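Local coordinates for protein PpBBE-like 1 D396N (Physcomitrella patens subsp. patens, PDB 6EO5) that is an engineered variant of a moss berberine bridge enzyme homolog that, in its native form, oxidises cellobiose with a bound FAD cofactor, at residues T25-T30 and P48-F53; S335-G340 and F384-S389. All blocks are in the same frame, centred on the assembly; numbering follows the deposited sequence.

Interaction 1: residues T25-T30 and P48-F53; sequences TAFPGT and PSAFVF
The F27 ring receives the A50 methyl over one face, a CH-pi contact with A50 CB 3.6 Å from the F27 ring centroid and 19° off its normal, displaced toward CE2 and CZ. T25 OG1, two residues earlier in the same segment, lies in the ring plane at an edge, while S49 O comes obliquely to 3.8 Å from F27 CD2. A26 O lies at the edge of the F51 ring, near its plane. The backbones pair as an antiparallel ladder: A26 and F51 are a hydrogen-bonded pair, A26 N to F51 O 3.0 Å and F51 N to A26 O 3.1 Å. It attaches 24-26 as an outermost strand to the mixed sheet ordered 24-26, 50-53, 95-98, 74-77, whose strand 50-53 belongs to the FAD-binding domain of this VAO-type flavoenzyme. T25 and V52 form the adjacent non-hydrogen-bonded pair, side chains on the face opposite A26 and F51. L14 and L18 of helix 14-21 pack on F27. An alanine at F27 would probably leave the A50 methyl without its aromatic cover and open a gap beside that helix. F27 to T30 is a type II beta turn, and T30 is the N-cap of helix 31-36, OG1 bonding to Y33 N.

Interaction 2: residues S335-G340 and F384-S389; sequences SIYVNG and FIHRNS
Y337 and H386 meet as an offset stack, their ring centroids 4.5 Å apart and their planes only 21° from parallel, although the two side chains cross at about a right angle. The overlap is partial: Y337 CE2 sits over one face of the imidazole, displaced toward its rim and 3.3 Å from H386 CG, while H386 CB lies over a face of the tyrosine ring, 3.8 Å from the Y337 centroid. I385 CG1 covers the opposite face of the imidazole. H386, the centre of an inverse gamma turn, turns an edge, CD2, over a face of F384, and F384 in turn puts the rim atom CD1 over the centre of the R387 guanidinium. R387 NE also donates to F384 O at 3.2 Å, from 46° above the carbonyl plane. The phenol oxygen comes obliquely toward F384, with Y337 OH 3.5 Å from F384 CZ, and hydrogen-bonds to the hydroxyl of Y368; H386 NE2 bonds to Q429 OE1. Near the root of the tyrosine ring, S389 OG comes obliquely to 3.4 Å from Y337 CD1. The contact lies near the flavin cofactor, on the F384 side. Strand 331-338, which carries Y337, is an outermost strand of the seven-stranded antiparallel sheet, bonded to 391-398, with I336 packed on helix 405-420; the loop after 361-367 brings F384-S389 against its end.

Both contacts involve an outermost strand of a sheet, yet they belong to different sheets and share no element. Interaction 1 is partly buried, its centre about 26 Å from the centre of the chain, whereas interaction 2 is buried, its centre about 15 Å from that point. They lie on opposite sides of it, their nearest atoms about 26 Å apart. The chemistry follows the setting: strand pairing through main-chain bonds holds 25-30 to 48-53, with one aromatic-methyl contact added, while 335-340 and 384-389 meet strand to loop, chiefly through aromatic side chains, without a clear hydrogen bond between them. The side chain of F51 is about 10 Å, and that of F384 about 8 Å, from the FAD.

Interaction 1: residues T25-T30 and P48-F53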
loop_
_atom_site.group_PDB
_atom_site.type_symbol
_atom_site.label_atom_id
_atom_site.label_comp_id
_atom_site.label_asym_id
_atom_site.label_seq_id
_atom_site.Cartn_x
_atom_site.Cartn_y
_atom_site.Cartn_z
ATOM N N THR A 25 -3.889 27.317 -2.664
ATOM C CA THR A 25 -2.558 27.105 -2.109
ATOM C C THR A 25 -2.571 27.366 -0.612
ATOM O O THR A 25 -3.520 27.924 -0.060
ATOM C CB THR A 25 -1.491 27.997 -2.762
ATOM O OG1 THR A 25 -1.772 29.376 -2.485
ATOM C CG2 THR A 25 -1.419 27.758 -4.267
ATOM N N ALA A 26 -1.496 26.942 0.045
ATOM C CA ALA A 26 -1.244 27.269 1.441
ATOM C C ALA A 26 0.257 27.427 1.618
ATOM O O ALA A 26 1.029 26.598 1.126
ATOM C CB ALA A 26 -1.785 26.193 2.387
ATOM N N PHE A 27 0.669 28.500 2.301
ATOM C CA PHE A 27 2.079 28.840 2.385
ATOM C C PHE A 27 2.517 28.941 3.842
ATOM O O PHE A 27 1.690 29.196 4.727
ATOM C CB PHE A 27 2.372 30.158 1.650
ATOM C CG PHE A 27 2.632 29.983 0.181
ATOM C CD1 PHE A 27 1.582 29.914 -0.720
ATOM C CD2 PHE A 27 3.927 29.865 -0.297
ATOM C CE1 PHE A 27 1.817 29.740 -2.081
ATOM C CE2 PHE A 27 4.173 29.691 -1.662
ATOM C CZ PHE A 27 3.117 29.627 -2.551
ATOM N N PRO A 28 3.804 28.711 4.125
ATOM C CA PRO A 28 4.251 28.598 5.521
ATOM C C PRO A 28 3.833 29.800 6.349
ATOM O O PRO A 28 3.848 30.941 5.884
ATOM C CB PRO A 28 5.773 28.509 5.396
ATOM C CG PRO A 28 5.995 27.923 4.043
ATOM C CD PRO A 28 4.906 28.471 3.174
ATOM N N GLY A 29 3.447 29.535 7.586
ATOM C CA GLY A 29 3.019 30.576 8.482
ATOM C C GLY A 29 1.523 30.766 8.556
ATOM O O GLY A 29 1.051 31.460 9.464
ATOM N N THR A 30 0.765 30.176 7.641
ATOM C CA THR A 30 -0.688 30.250 7.670
ATOM C C THR A 30 -1.290 29.007 8.324
ATOM O O THR A 30 -0.630 27.982 8.517
ATOM C CB THR A 30 -1.248 30.407 6.259
ATOM O OG1 THR A 30 -1.192 29.147 5.589
ATOM C CG2 THR A 30 -0.431 31.418 5.478
ATOM N N PRO A 48 7.123 21.757 3.796
ATOM C CA PRO A 48 7.237 22.056 2.361
ATOM C C PRO A 48 7.376 23.552 2.114
ATOM O O PRO A 48 7.154 24.377 3.000
ATOM C CB PRO A 48 5.918 21.518 1.769
ATOM C CG PRO A 48 5.311 20.654 2.820
ATOM C CD PRO A 48 5.795 21.211 4.136
ATOM N N SER A 49 7.750 23.894 0.871
ATOM C CA SER A 49 7.639 25.281 0.413
ATOM C C SER A 49 6.182 25.712 0.372
ATOM O O SER A 49 5.824 26.799 0.837
ATOM C CB SER A 49 8.244 25.457 -0.983
ATOM O OG SER A 49 9.509 24.852 -1.115
ATOM N N ALA A 50 5.327 24.873 -0.203
ATOM C CA ALA A 50 3.920 25.216 -0.345
ATOM C C ALA A 50 3.120 23.963 -0.659
ATOM O O ALA A 50 3.659 22.956 -1.129
ATOM C CB ALA A 50 3.708 26.264 -1.441
ATOM N N PHE A 51 1.821 24.049 -0.386
ATOM C CA PHE A 51 0.837 23.082 -0.843
ATOM C C PHE A 51 0.014 23.726 -1.946
ATOM O O PHE A 51 -0.462 24.852 -1.785
ATOM C CB PHE A 51 -0.087 22.644 0.295
ATOM C CG PHE A 51 0.611 21.924 1.413
ATOM C CD1 PHE A 51 0.735 20.541 1.390
ATOM C CD2 PHE A 51 1.121 22.625 2.499
ATOM C CE1 PHE A 51 1.363 19.878 2.416
ATOM C CE2 PHE A 51 1.753 21.963 3.538
ATOM C CZ PHE A 51 1.878 20.590 3.499
ATOM N N VAL A 52 -0.140 23.027 -3.064
ATOM C CA VAL A 52 -1.074 23.415 -4.108
ATOM C C VAL A 52 -2.072 22.278 -4.275
ATOM O O VAL A 52 -1.706 21.101 -4.189
ATOM C CB VAL A 52 -0.358 23.754 -5.438
ATOM C CG1 VAL A 52 0.522 22.606 -5.905
ATOM C CG2 VAL A 52 -1.366 24.143 -6.508
ATOM N N PHE A 53 -3.346 22.632 -4.479
ATOM C CA PHE A 53 -4.456 21.685 -4.510
ATOM C C PHE A 53 -5.108 21.743 -5.884
ATOM O O PHE A 53 -6.157 22.381 -6.050
ATOM C CB PHE A 53 -5.466 21.994 -3.410
ATOM C CG PHE A 53 -4.900 21.878 -2.021
ATOM C CD1 PHE A 53 -4.128 22.894 -1.481
ATOM C CD2 PHE A 53 -5.144 20.751 -1.247
ATOM C CE1 PHE A 53 -3.610 22.787 -0.199
ATOM C CE2 PHE A 53 -4.624 20.642 0.034
ATOM C CZ PHE A 53 -3.859 21.661 0.557
#

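Interaction 2: residues S335-G340 and F384-S389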
loop_
_atom_site.group_PDB
_atom_site.type_symbol
_atom_site.label_atom_id
_atom_site.label_comp_id
_atom_site.label_asym_id
_atom_site.label_seq_id
_atom_site.Cartn_x
_atom_site.Cartn_y
_atom_site.Cartn_z
ATOM N N SER A 335 9.890 -4.252 6.097
ATOM C CA SER A 335 9.186 -5.422 5.569
ATOM C C SER A 335 10.185 -6.399 4.957
ATOM O O SER A 335 11.371 -6.076 4.755
ATOM C CB SER A 335 8.114 -5.027 4.540
ATOM O OG SER A 335 8.682 -4.759 3.266
ATOM N N ILE A 336 9.697 -7.607 4.661
ATOM C CA ILE A 336 10.519 -8.650 4.051
ATOM C C ILE A 336 9.593 -9.671 3.416
ATOM O O ILE A 336 8.422 -9.773 3.779
ATOM C CB ILE A 336 11.451 -9.306 5.100
ATOM C CG1 ILE A 336 12.781 -9.716 4.461
ATOM C CG2 ILE A 336 10.758 -10.462 5.794
ATOM C CD1 ILE A 336 13.810 -10.123 5.463
ATOM N N TYR A 337 10.117 -10.438 2.457
ATOM C CA TYR A 337 9.374 -11.529 1.831
ATOM C C TYR A 337 9.970 -12.879 2.222
ATOM O O TYR A 337 11.195 -13.028 2.321
ATOM C CB TYR A 337 9.358 -11.395 0.302
ATOM C CG TYR A 337 8.296 -10.458 -0.218
ATOM C CD1 TYR A 337 6.942 -10.845 -0.260
ATOM C CD2 TYR A 337 8.634 -9.180 -0.665
ATOM C CE1 TYR A 337 5.950 -9.964 -0.737
ATOM C CE2 TYR A 337 7.663 -8.297 -1.134
ATOM C CZ TYR A 337 6.330 -8.689 -1.169
ATOM O OH TYR A 337 5.399 -7.792 -1.640
ATOM N N VAL A 338 9.096 -13.857 2.440
ATOM C CA VAL A 338 9.467 -15.224 2.788
ATOM C C VAL A 338 8.936 -16.145 1.701
ATOM O O VAL A 338 7.772 -16.026 1.297
ATOM C CB VAL A 338 8.906 -15.641 4.158
ATOM C CG1 VAL A 338 9.359 -17.041 4.503
ATOM C CG2 VAL A 338 9.330 -14.648 5.238
ATOM N N ASN A 339 9.785 -17.047 1.224
ATOM C CA ASN A 339 9.417 -17.992 0.179
ATOM C C ASN A 339 8.914 -19.296 0.788
ATOM O O ASN A 339 9.210 -19.623 1.943
ATOM C CB ASN A 339 10.603 -18.285 -0.732
ATOM C CG ASN A 339 10.968 -17.118 -1.609
ATOM O OD1 ASN A 339 10.172 -16.206 -1.834
ATOM N ND2 ASN A 339 12.186 -17.143 -2.124
ATOM N N GLY A 340 8.139 -20.040 -0.004
ATOM C CA GLY A 340 7.720 -21.373 0.395
ATOM C C GLY A 340 8.935 -22.233 0.717
ATOM O O GLY A 340 9.968 -22.113 0.067
ATOM N N PHE A 384 6.417 -4.687 -10.567
ATOM C CA PHE A 384 6.258 -5.420 -9.316
ATOM C C PHE A 384 6.782 -6.842 -9.505
ATOM O O PHE A 384 6.234 -7.609 -10.304
ATOM C CB PHE A 384 4.795 -5.430 -8.867
ATOM C CG PHE A 384 4.599 -5.916 -7.463
ATOM C CD1 PHE A 384 4.463 -7.273 -7.198
ATOM C CD2 PHE A 384 4.580 -5.018 -6.400
ATOM C CE1 PHE A 384 4.297 -7.732 -5.898
ATOM C CE2 PHE A 384 4.416 -5.468 -5.094
ATOM C CZ PHE A 384 4.264 -6.833 -4.848
ATOM N N ILE A 385 7.828 -7.193 -8.758
ATOM C CA ILE A 385 8.585 -8.418 -9.004
ATOM C C ILE A 385 8.248 -9.549 -8.034
ATOM O O ILE A 385 8.575 -10.709 -8.320
ATOM C CB ILE A 385 10.110 -8.143 -8.964
ATOM C CG1 ILE A 385 10.560 -7.757 -7.545
ATOM C CG2 ILE A 385 10.500 -7.062 -9.976
ATOM C CD1 ILE A 385 12.083 -7.748 -7.357
ATOM N N HIS A 386 7.606 -9.251 -6.908
ATOM C CA HIS A 386 7.457 -10.218 -5.823
ATOM C C HIS A 386 6.326 -11.184 -6.156
ATOM O O HIS A 386 5.213 -11.111 -5.629
ATOM C CB HIS A 386 7.230 -9.480 -4.514
ATOM C CG HIS A 386 8.092 -8.268 -4.374
ATOM N ND1 HIS A 386 9.463 -8.342 -4.216
ATOM C CD2 HIS A 386 7.787 -6.949 -4.418
ATOM C CE1 HIS A 386 9.961 -7.119 -4.154
ATOM N NE2 HIS A 386 8.964 -6.255 -4.269
ATOM N N ARG A 387 6.634 -12.121 -7.049
ATOM C CA ARG A 387 5.638 -13.023 -7.610
ATOM C C ARG A 387 5.874 -14.473 -7.209
ATOM O O ARG A 387 5.287 -15.373 -7.823
ATOM C CB ARG A 387 5.624 -12.899 -9.132
ATOM C CG ARG A 387 5.484 -11.477 -9.630
ATOM C CD ARG A 387 4.085 -10.982 -9.400
ATOM N NE ARG A 387 3.838 -9.722 -10.092
ATOM C CZ ARG A 387 2.658 -9.110 -10.095
ATOM N NH1 ARG A 387 1.638 -9.663 -9.445
ATOM N NH2 ARG A 387 2.498 -7.959 -10.741
ATOM N N ASN A 388 6.730 -14.728 -6.203
ATOM C CA ASN A 388 7.109 -16.099 -5.872
ATOM C C ASN A 388 7.294 -16.326 -4.371
ATOM O O ASN A 388 8.008 -17.260 -3.972
ATOM C CB ASN A 388 8.390 -16.496 -6.609
ATOM C CG ASN A 388 8.503 -17.993 -6.808
ATOM O OD1 ASN A 388 7.533 -18.663 -7.187
ATOM N ND2 ASN A 388 9.681 -18.534 -6.545
ATOM N N SER A 389 6.657 -15.521 -3.532
ATOM C CA SER A 389 6.759 -15.653 -2.089
ATOM C C SER A 389 5.548 -16.387 -1.534
ATOM O O SER A 389 4.490 -16.463 -2.164
ATOM C CB SER A 389 6.845 -14.281 -1.429
ATOM O OG SER A 389 5.570 -13.659 -1.548
#